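Local atomic coordinates of lectin 2 (Agrocybe aegerita, PDB entry 4TQJ), a protein that binds carbohydrates, specifically recognising non-reducing terminal N-acetylglucosamine, through a beta-propeller lectin fold. Residues Q39-V44 with G89-A94; Y83-N88 with D95-V100; L169-R174 with F190-V195. The protein carries 1 engineered substitution. All coordinates share one frame; numbering follows the deposited sequence.

Contact 1: residues Q39-V44 with G89-A94; sequences QPFLAV and GKNTFA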
loop_
_atom_site.group_PDB
_atom_site.type_symbol
_atom_site.label_atom_id
_atom_site.label_comp_id
_atom_site.label_asym_id
_atom_site.label_seq_id
_atom_site.Cartn_x
_atom_site.Cartn_y
_atom_site.Cartn_z
ATOM N N GLN A 39 4.128 8.149 12.053
ATOM C CA GLN A 39 5.334 8.348 12.839
ATOM C C GLN A 39 6.564 8.293 11.934
ATOM O O GLN A 39 6.745 7.347 11.184
ATOM C CB GLN A 39 5.432 7.307 13.954
ATOM C CG GLN A 39 4.337 7.408 15.027
ATOM C CD GLN A 39 4.286 8.766 15.736
ATOM O OE1 GLN A 39 5.218 9.573 15.648
ATOM N NE2 GLN A 39 3.184 9.018 16.447
ATOM N N PRO A 40 7.410 9.322 12.001
ATOM C CA PRO A 40 8.584 9.376 11.126
ATOM C C PRO A 40 9.486 8.186 11.430
ATOM O O PRO A 40 9.715 7.890 12.599
ATOM C CB PRO A 40 9.271 10.674 11.551
ATOM C CG PRO A 40 8.890 10.843 12.993
ATOM C CD PRO A 40 7.469 10.325 13.079
ATOM N N PHE A 41 9.967 7.509 10.393
ATOM C CA PHE A 41 10.805 6.331 10.558
ATOM C C PHE A 41 12.143 6.541 9.859
ATOM O O PHE A 41 12.201 6.684 8.638
ATOM C CB PHE A 41 10.081 5.105 9.995
ATOM C CG PHE A 41 10.906 3.853 9.994
ATOM C CD1 PHE A 41 11.074 3.123 8.824
ATOM C CD2 PHE A 41 11.499 3.392 11.162
ATOM C CE1 PHE A 41 11.827 1.952 8.818
ATOM C CE2 PHE A 41 12.262 2.226 11.163
ATOM C CZ PHE A 41 12.426 1.511 9.992
ATOM N N LEU A 42 13.226 6.569 10.629
ATOM C CA LEU A 42 14.551 6.714 10.036
ATOM C C LEU A 42 14.945 5.433 9.309
ATOM O O LEU A 42 15.492 4.514 9.917
ATOM C CB LEU A 42 15.584 7.064 11.097
ATOM C CG LEU A 42 17.006 7.314 10.587
ATOM C CD1 LEU A 42 17.014 8.442 9.569
ATOM C CD2 LEU A 42 17.948 7.635 11.748
ATOM N N ALA A 43 14.675 5.379 8.006
ATOM C CA ALA A 43 14.829 4.137 7.251
ATOM C C ALA A 43 16.247 3.847 6.735
ATOM O O ALA A 43 16.609 2.681 6.572
ATOM C CB ALA A 43 13.815 4.081 6.100
ATOM N N VAL A 44 17.031 4.896 6.477
ATOM C CA VAL A 44 18.377 4.751 5.920
ATOM C C VAL A 44 19.287 5.875 6.391
ATOM O O VAL A 44 18.984 7.058 6.175
ATOM C CB VAL A 44 18.362 4.797 4.371
ATOM C CG1 VAL A 44 19.784 4.739 3.820
ATOM C CG2 VAL A 44 17.525 3.669 3.810
ATOM N N GLY A 89 9.982 -4.246 0.473
ATOM C CA GLY A 89 8.565 -4.556 0.494
ATOM C C GLY A 89 7.956 -4.325 1.863
ATOM O O GLY A 89 7.086 -3.465 2.026
ATOM N N LYS A 90 8.418 -5.084 2.854
ATOM C CA LYS A 90 7.871 -4.991 4.211
ATOM C C LYS A 90 8.543 -3.912 5.059
ATOM O O LYS A 90 9.288 -4.218 5.990
ATOM C CB LYS A 90 7.936 -6.342 4.930
ATOM C CG LYS A 90 8.921 -7.330 4.330
ATOM C CD LYS A 90 8.348 -8.751 4.337
ATOM C CE LYS A 90 9.207 -9.724 3.527
ATOM N NZ LYS A 90 10.570 -9.915 4.118
ATOM N N ASN A 91 8.268 -2.655 4.722
ATOM C CA ASN A 91 8.754 -1.487 5.464
ATOM C C ASN A 91 10.217 -1.511 5.886
ATOM O O ASN A 91 10.554 -1.057 6.982
ATOM C CB ASN A 91 7.870 -1.190 6.684
ATOM C CG ASN A 91 7.903 0.282 7.079
ATOM O OD1 ASN A 91 7.946 1.169 6.214
ATOM N ND2 ASN A 91 7.893 0.551 8.379
ATOM N N THR A 92 11.082 -2.024 5.014
ATOM C CA THR A 92 12.522 -2.017 5.252
ATOM C C THR A 92 13.278 -1.572 4.001
ATOM O O THR A 92 13.000 -2.058 2.906
ATOM C CB THR A 92 13.036 -3.419 5.648
ATOM O OG1 THR A 92 12.350 -3.881 6.821
ATOM C CG2 THR A 92 14.534 -3.390 5.904
ATOM N N PHE A 93 14.247 -0.673 4.172
ATOM C CA PHE A 93 15.054 -0.172 3.061
ATOM C C PHE A 93 16.520 -0.531 3.248
ATOM O O PHE A 93 17.073 -0.343 4.329
ATOM C CB PHE A 93 14.916 1.344 2.939
ATOM C CG PHE A 93 13.549 1.795 2.499
ATOM C CD1 PHE A 93 13.311 2.137 1.175
ATOM C CD2 PHE A 93 12.502 1.875 3.405
ATOM C CE1 PHE A 93 12.057 2.550 0.764
ATOM C CE2 PHE A 93 11.242 2.283 2.997
ATOM C CZ PHE A 93 11.019 2.619 1.675
ATOM N N ALA A 94 17.150 -1.041 2.194
ATOM C CA ALA A 94 18.545 -1.463 2.269
ATOM C C ALA A 94 19.454 -0.330 2.709
ATOM O O ALA A 94 19.378 0.777 2.190
ATOM C CB ALA A 94 19.016 -2.039 0.933
HETATM O O HOH W 1 14.675 0.694 6.631
#

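Contact 2: residues Y83-N88 with D95-V100; sequences YVSVNN and DPPKMV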
loop_
_atom_site.group_PDB
_atom_site.type_symbol
_atom_site.label_atom_id
_atom_site.label_comp_id
_atom_site.label_asym_id
_atom_site.label_seq_id
_atom_site.Cartn_x
_atom_site.Cartn_y
_atom_site.Cartn_z
ATOM N N TYR A 83 23.270 5.707 -6.561
ATOM C CA TYR A 83 23.176 4.751 -5.464
ATOM C C TYR A 83 21.718 4.466 -5.149
ATOM O O TYR A 83 20.903 5.387 -5.115
ATOM C CB TYR A 83 23.847 5.320 -4.217
ATOM C CG TYR A 83 25.297 5.703 -4.397
ATOM C CD1 TYR A 83 26.318 4.838 -4.004
ATOM C CD2 TYR A 83 25.653 6.930 -4.944
ATOM C CE1 TYR A 83 27.649 5.179 -4.157
ATOM C CE2 TYR A 83 26.985 7.281 -5.102
ATOM C CZ TYR A 83 27.978 6.401 -4.706
ATOM O OH TYR A 83 29.306 6.746 -4.855
ATOM N N VAL A 84 21.391 3.198 -4.899
ATOM C CA VAL A 84 20.015 2.799 -4.646
ATOM C C VAL A 84 19.866 2.044 -3.330
ATOM O O VAL A 84 20.665 1.160 -3.025
ATOM C CB VAL A 84 19.479 1.883 -5.777
ATOM C CG1 VAL A 84 18.065 1.403 -5.455
ATOM C CG2 VAL A 84 19.524 2.590 -7.122
ATOM N N SER A 85 18.843 2.400 -2.558
ATOM C CA SER A 85 18.439 1.623 -1.389
ATOM C C SER A 85 17.115 0.932 -1.669
ATOM O O SER A 85 16.056 1.560 -1.689
ATOM C CB SER A 85 18.312 2.499 -0.138
ATOM O OG SER A 85 19.578 2.734 0.457
ATOM N N VAL A 86 17.180 -0.373 -1.877
ATOM C CA VAL A 86 16.005 -1.131 -2.256
ATOM C C VAL A 86 14.987 -1.259 -1.123
ATOM O O VAL A 86 15.323 -1.659 -0.013
ATOM C CB VAL A 86 16.414 -2.510 -2.807
ATOM C CG1 VAL A 86 15.181 -3.379 -3.060
ATOM C CG2 VAL A 86 17.240 -2.334 -4.084
ATOM N N ASN A 87 13.742 -0.891 -1.413
ATOM C CA ASN A 87 12.606 -1.127 -0.522
ATOM C C ASN A 87 12.249 -2.620 -0.509
ATOM O O ASN A 87 11.711 -3.135 -1.489
ATOM C CB ASN A 87 11.419 -0.306 -1.029
ATOM C CG ASN A 87 10.161 -0.468 -0.189
ATOM O OD1 ASN A 87 10.003 -1.413 0.588
ATOM N ND2 ASN A 87 9.238 0.460 -0.372
ATOM N N ASN A 88 12.544 -3.318 0.586
ATOM C CA ASN A 88 12.353 -4.772 0.631
ATOM C C ASN A 88 10.888 -5.204 0.625
ATOM O O ASN A 88 10.577 -6.394 0.770
ATOM C CB ASN A 88 13.079 -5.396 1.829
ATOM C CG ASN A 88 12.187 -5.510 3.067
ATOM O OD1 ASN A 88 11.424 -4.594 3.383
ATOM N ND2 ASN A 88 12.275 -6.647 3.765
ATOM N N ASP A 95 20.324 -0.626 3.666
ATOM C CA ASP A 95 21.272 0.345 4.198
ATOM C C ASP A 95 22.499 -0.419 4.677
ATOM O O ASP A 95 22.389 -1.268 5.562
ATOM C CB ASP A 95 20.624 1.124 5.356
ATOM C CG ASP A 95 21.571 2.129 5.999
ATOM O OD1 ASP A 95 22.606 2.451 5.378
ATOM O OD2 ASP A 95 21.273 2.605 7.121
ATOM N N PRO A 96 23.677 -0.121 4.106
ATOM C CA PRO A 96 23.942 0.954 3.140
ATOM C C PRO A 96 23.375 0.667 1.752
ATOM O O PRO A 96 23.101 -0.490 1.424
ATOM C CB PRO A 96 25.475 0.997 3.079
ATOM C CG PRO A 96 25.894 -0.384 3.393
ATOM C CD PRO A 96 24.888 -0.905 4.397
ATOM N N PRO A 97 23.205 1.721 0.940
ATOM C CA PRO A 97 22.684 1.568 -0.421
ATOM C C PRO A 97 23.743 0.972 -1.348
ATOM O O PRO A 97 24.915 0.924 -0.982
ATOM C CB PRO A 97 22.362 3.004 -0.825
ATOM C CG PRO A 97 23.342 3.828 -0.061
ATOM C CD PRO A 97 23.530 3.123 1.255
ATOM N N LYS A 98 23.331 0.527 -2.530
ATOM C CA LYS A 98 24.255 -0.059 -3.502
ATOM C C LYS A 98 24.439 0.851 -4.719
ATOM O O LYS A 98 23.472 1.400 -5.237
ATOM C CB LYS A 98 23.738 -1.427 -3.947
ATOM C CG LYS A 98 24.689 -2.202 -4.846
ATOM C CD LYS A 98 24.080 -3.539 -5.249
ATOM C CE LYS A 98 24.967 -4.285 -6.241
ATOM N NZ LYS A 98 24.283 -5.497 -6.777
ATOM N N MET A 99 25.680 1.006 -5.173
ATOM C CA MET A 99 25.961 1.828 -6.347
ATOM C C MET A 99 25.696 1.036 -7.623
ATOM O O MET A 99 26.382 0.057 -7.910
ATOM C CB MET A 99 27.403 2.344 -6.329
ATOM C CG MET A 99 27.777 3.172 -7.547
ATOM S SD MET A 99 29.530 3.605 -7.578
ATOM C CE MET A 99 30.265 1.979 -7.451
ATOM N N VAL A 100 24.704 1.477 -8.391
ATOM C CA VAL A 100 24.215 0.721 -9.542
ATOM C C VAL A 100 24.794 1.192 -10.878
ATOM O O VAL A 100 24.628 0.520 -11.892
ATOM C CB VAL A 100 22.670 0.754 -9.607
ATOM C CG1 VAL A 100 22.080 0.223 -8.321
ATOM C CG2 VAL A 100 22.169 2.178 -9.868
#

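Contact 3: residues L169-R174 with F190-V195; sequences LDRHLR and FGDKHV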
loop_
_atom_site.group_PDB
_atom_site.type_symbol
_atom_site.label_atom_id
_atom_site.label_comp_id
_atom_site.label_asym_id
_atom_site.label_seq_id
_atom_site.Cartn_x
_atom_site.Cartn_y
_atom_site.Cartn_z
ATOM N N LEU A 169 18.079 26.288 -17.648
ATOM C CA LEU A 169 17.150 26.239 -16.540
ATOM C C LEU A 169 16.536 27.592 -16.216
ATOM O O LEU A 169 15.441 27.646 -15.671
ATOM C CB LEU A 169 17.822 25.636 -15.315
ATOM C CG LEU A 169 18.122 24.163 -15.559
ATOM C CD1 LEU A 169 19.212 23.682 -14.623
ATOM C CD2 LEU A 169 16.841 23.347 -15.418
ATOM N N ASP A 170 17.214 28.686 -16.575
ATOM C CA ASP A 170 16.626 30.009 -16.365
ATOM C C ASP A 170 15.724 30.502 -17.507
ATOM O O ASP A 170 15.143 31.583 -17.418
ATOM C CB ASP A 170 17.700 31.054 -15.990
ATOM C CG ASP A 170 18.663 31.371 -17.132
ATOM O OD1 ASP A 170 18.646 30.684 -18.177
ATOM O OD2 ASP A 170 19.467 32.312 -16.972
ATOM N N ARG A 171 15.573 29.698 -18.558
ATOM C CA ARG A 171 14.811 30.113 -19.722
ATOM C C ARG A 171 13.736 29.122 -20.189
ATOM O O ARG A 171 12.696 29.530 -20.702
ATOM C CB ARG A 171 15.772 30.422 -20.880
ATOM C CG ARG A 171 16.664 31.636 -20.621
ATOM C CD ARG A 171 17.660 31.909 -21.750
ATOM N NE ARG A 171 17.006 32.084 -23.040
ATOM C CZ ARG A 171 16.442 33.218 -23.458
ATOM N NH1 ARG A 171 16.436 34.291 -22.678
ATOM N NH2 ARG A 171 15.870 33.269 -24.655
ATOM N N HIS A 172 13.992 27.838 -19.980
ATOM C CA HIS A 172 13.246 26.760 -20.634
ATOM C C HIS A 172 12.770 25.706 -19.641
ATOM O O HIS A 172 13.265 25.638 -18.517
ATOM C CB HIS A 172 14.142 26.108 -21.694
ATOM C CG HIS A 172 14.843 27.104 -22.568
ATOM N ND1 HIS A 172 16.213 27.125 -22.725
ATOM C CD2 HIS A 172 14.365 28.144 -23.291
ATOM C CE1 HIS A 172 16.547 28.123 -23.525
ATOM N NE2 HIS A 172 15.444 28.757 -23.883
ATOM N N LEU A 173 11.817 24.883 -20.073
ATOM C CA LEU A 173 11.276 23.806 -19.255
ATOM C C LEU A 173 11.336 22.488 -20.007
ATOM O O LEU A 173 11.047 22.433 -21.197
ATOM C CB LEU A 173 9.820 24.092 -18.887
ATOM C CG LEU A 173 9.593 25.383 -18.086
ATOM C CD1 LEU A 173 8.124 25.757 -18.129
ATOM C CD2 LEU A 173 10.084 25.216 -16.639
ATOM N N ARG A 174 11.700 21.418 -19.309
ATOM C CA ARG A 174 11.747 20.114 -19.942
ATOM C C ARG A 174 11.052 19.089 -19.065
ATOM O O ARG A 174 11.485 18.831 -17.952
ATOM C CB ARG A 174 13.197 19.712 -20.247
ATOM C CG ARG A 174 13.774 20.432 -21.490
ATOM C CD ARG A 174 15.304 20.425 -21.487
ATOM N NE ARG A 174 15.818 21.256 -20.402
ATOM C CZ ARG A 174 17.104 21.397 -20.091
ATOM N NH1 ARG A 174 18.043 20.757 -20.775
ATOM N NH2 ARG A 174 17.450 22.174 -19.077
ATOM N N PHE A 190 9.742 23.325 -23.451
ATOM C CA PHE A 190 9.338 24.705 -23.699
ATOM C C PHE A 190 10.603 25.486 -24.017
ATOM O O PHE A 190 11.336 25.866 -23.116
ATOM C CB PHE A 190 8.648 25.305 -22.465
ATOM C CG PHE A 190 7.345 24.642 -22.110
ATOM C CD1 PHE A 190 6.138 25.327 -22.266
ATOM C CD2 PHE A 190 7.320 23.341 -21.619
ATOM C CE1 PHE A 190 4.947 24.728 -21.939
ATOM C CE2 PHE A 190 6.120 22.721 -21.289
ATOM C CZ PHE A 190 4.929 23.412 -21.455
ATOM N N GLY A 191 10.869 25.690 -25.300
ATOM C CA GLY A 191 12.101 26.326 -25.739
ATOM C C GLY A 191 12.033 27.842 -25.846
ATOM O O GLY A 191 11.346 28.515 -25.066
ATOM N N ASP A 192 12.761 28.399 -26.808
ATOM C CA ASP A 192 12.760 29.839 -26.976
ATOM C C ASP A 192 11.496 30.299 -27.701
ATOM O O ASP A 192 10.763 31.147 -27.195
ATOM C CB ASP A 192 14.025 30.305 -27.710
ATOM C CG ASP A 192 15.240 30.366 -26.801
ATOM O OD1 ASP A 192 15.110 30.771 -25.621
ATOM O OD2 ASP A 192 16.339 30.003 -27.260
ATOM N N LYS A 193 11.230 29.717 -28.867
ATOM C CA LYS A 193 10.099 30.140 -29.677
ATOM C C LYS A 193 8.994 29.092 -29.860
ATOM O O LYS A 193 7.972 29.393 -30.454
ATOM C CB LYS A 193 10.605 30.665 -31.028
ATOM C CG LYS A 193 11.823 31.592 -30.857
ATOM C CD LYS A 193 11.794 32.765 -31.801
ATOM C CE LYS A 193 10.452 33.459 -31.774
ATOM N NZ LYS A 193 10.533 34.877 -31.340
ATOM N N HIS A 194 9.178 27.879 -29.327
ATOM C CA HIS A 194 8.161 26.841 -29.473
ATOM C C HIS A 194 8.180 25.827 -28.336
ATOM O O HIS A 194 9.224 25.559 -27.765
ATOM C CB HIS A 194 8.368 26.017 -30.749
ATOM C CG HIS A 194 8.717 26.818 -31.964
ATOM N ND1 HIS A 194 7.763 27.412 -32.758
ATOM C CD2 HIS A 194 9.912 27.080 -32.546
ATOM C CE1 HIS A 194 8.355 28.025 -33.769
ATOM N NE2 HIS A 194 9.658 27.832 -33.668
ATOM N N VAL A 195 7.021 25.251 -28.043
ATOM C CA VAL A 195 6.977 24.008 -27.278
ATOM C C VAL A 195 7.292 22.907 -28.277
ATOM O O VAL A 195 6.687 22.853 -29.349
ATOM C CB VAL A 195 5.589 23.759 -26.651
ATOM C CG1 VAL A 195 5.572 22.429 -25.874
ATOM C CG2 VAL A 195 5.182 24.919 -25.749
HETATM O O HOH W 2 10.427 29.052 -22.495
HETATM O O HOH W 3 18.009 30.490 -25.393
#

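Contact 1: residues Q39-V44 with G89-A94
At an interface between two neighbouring blades of the propeller, Phe41, Ala43 and Val44 of strand 41-44 meet Asn91, Phe93 and Ala94 of the loop between strands 82-85 and 98-101. Over the touching residues the two segments run in nearly the same direction, 17° apart, yet they lie too far from each other to pair as strands. Ala43 and Phe93 are closest by CA atoms, and a water bridges their backbones: it donates to Ala43 O at 2.8 Å and accepts from Phe93 N, also at 2.8 Å. Beside this bridge the methyl CB of Ala43 rests 3.7 Å from Phe93 CD2. The CG2 branch of Val44, anti to its own carbonyl carbon, reaches across to Phe93 CB at 3.6 Å, and the two side chains cross at about a right angle. The same methyl lies 3.8 Å from Ala94 O.

Strand 41-44 is the outermost strand of its blade, a four-stranded antiparallel sheet in which strand 28-32 is the next one inward; Ile31 of that strand also touches Phe93, which is thus buried between the blades. At the other end of the contact, the Phe41 ring and the Asn91 side chain slide past each other in opposite directions, with ring and amide planes 37° apart. Phe41 CE1 approaches Asn91 O to 3.7 Å, while Phe41 CD1 lies 4.1 Å from Asn91 ND2. Asn91 ND2 is hydrogen-bonded to Gly347 O of the second subunit, and Asn91 O accepts from Arg16 NH2 of that subunit. Phe41 also packs on the same Arg16 of the second subunit.

Contact 2: residues Y83-N88 with D95-V100
Val84 and Lys98 grip each other through two backbone hydrogen bonds, Val84 N to Lys98 O at 2.8 Å and Lys98 N to Val84 O at 2.8 Å. Both are nearly straight, with N-H...O angles of 167° and 165°. The next pair, Tyr83 with Met99, is non-hydrogen-bonded, and its side chains meet on one face of the sheet. Met99 CG, set anti to the backbone N (chi1 178°), lies 3.9 Å above the Tyr83 ring plane, offset toward the rim. Met99 CB approaches Tyr83 CD1 to 3.6 Å, and the sulfur SD comes 4.8 Å from the ring centroid in an oblique Met-aromatic contact. Away from this ring, Val84 CG2 touches Val100 CG1 at 3.7 Å, the two valines crossing at about a right angle.

Toward the loop end, the Pro97 ring lies beside Ser85, with Pro97 CB only 3.1 Å from Ser85 OG. That hydroxyl is hydrogen-bonded to Ala94 O, which ties the residue preceding the 95-100 segment back to strand 82-85. Phe47, in the loop that leads from strand 41-44 to this blade, touches both Ser85 and Pro97. The Asp95-Pro96 peptide bond is cis, just ahead of strand 98-101. On its other side strand 82-85 is paired with strand 73-77, Tyr83 to Gly76 and Ser85 to Ile74. An antiparallel pairing of the third and fourth strands, the latter outermost in a four-stranded sheet, is typical of a beta-propeller blade.

Contact 3: residues L169-R174 with F190-V195
Leu173 and Phe190 pair at one end of the antiparallel hairpin formed by strands 173-177 and 186-190 of a propeller blade. By backbone hydrogen bonds, Phe190 N gives to Leu173 O at 2.8 Å and Leu173 N to Phe190 O at 3.2 Å. By apolar packing, Leu173 CB meets Phe190 CD2 at 3.8 Å, and Leu173 CD1 stands over one face of the Phe190 ring toward its rim; Arg230 of the neighbouring blade touches both side chains.

Charged and polar groups gather just beyond the pair, where one carboxylate oxygen serves two donors. His172 NE2 bonds to Asp192 OD1 at 2.7 Å, nearly straight at 170° and in the plane of the imidazole. Arg171 NH2 makes a salt bridge to the same OD1 at 2.8 Å. The two donors come from opposite faces of the carboxylate, both well out of its plane. His172 ND1 is hydrogen-bonded to Arg168 N, which helps fix the rotation of the ring, and Arg171 CB sits 3.4 Å above the ring centre. A water closes the group, accepting from Arg171 NE at 3.0 Å and donating to Asp192 OD2 at 2.6 Å.

Contacts 1 and 2 are neighbours, their centres 12 Å apart, and their segments alternate along the chain: the 89-94 loop of contact 1 joins the two segments of contact 2. Besides the Ser85 hydroxyl bond, a probable hydrogen bond from Ala94 N to Val86 O (2.9 Å) and the packing of Phe93 CE1 on Asn87 CB (3.4 Å) connect them. The pairing of this blade's third and fourth strands and its seam with the preceding blade thus share one loop. Contact 3 belongs to another blade and touches neither. Its centre lies 38 Å from that of contact 1, across the chain's centre, and 34 Å from that of contact 2; nearest atoms are about 25 Å and 20 Å away.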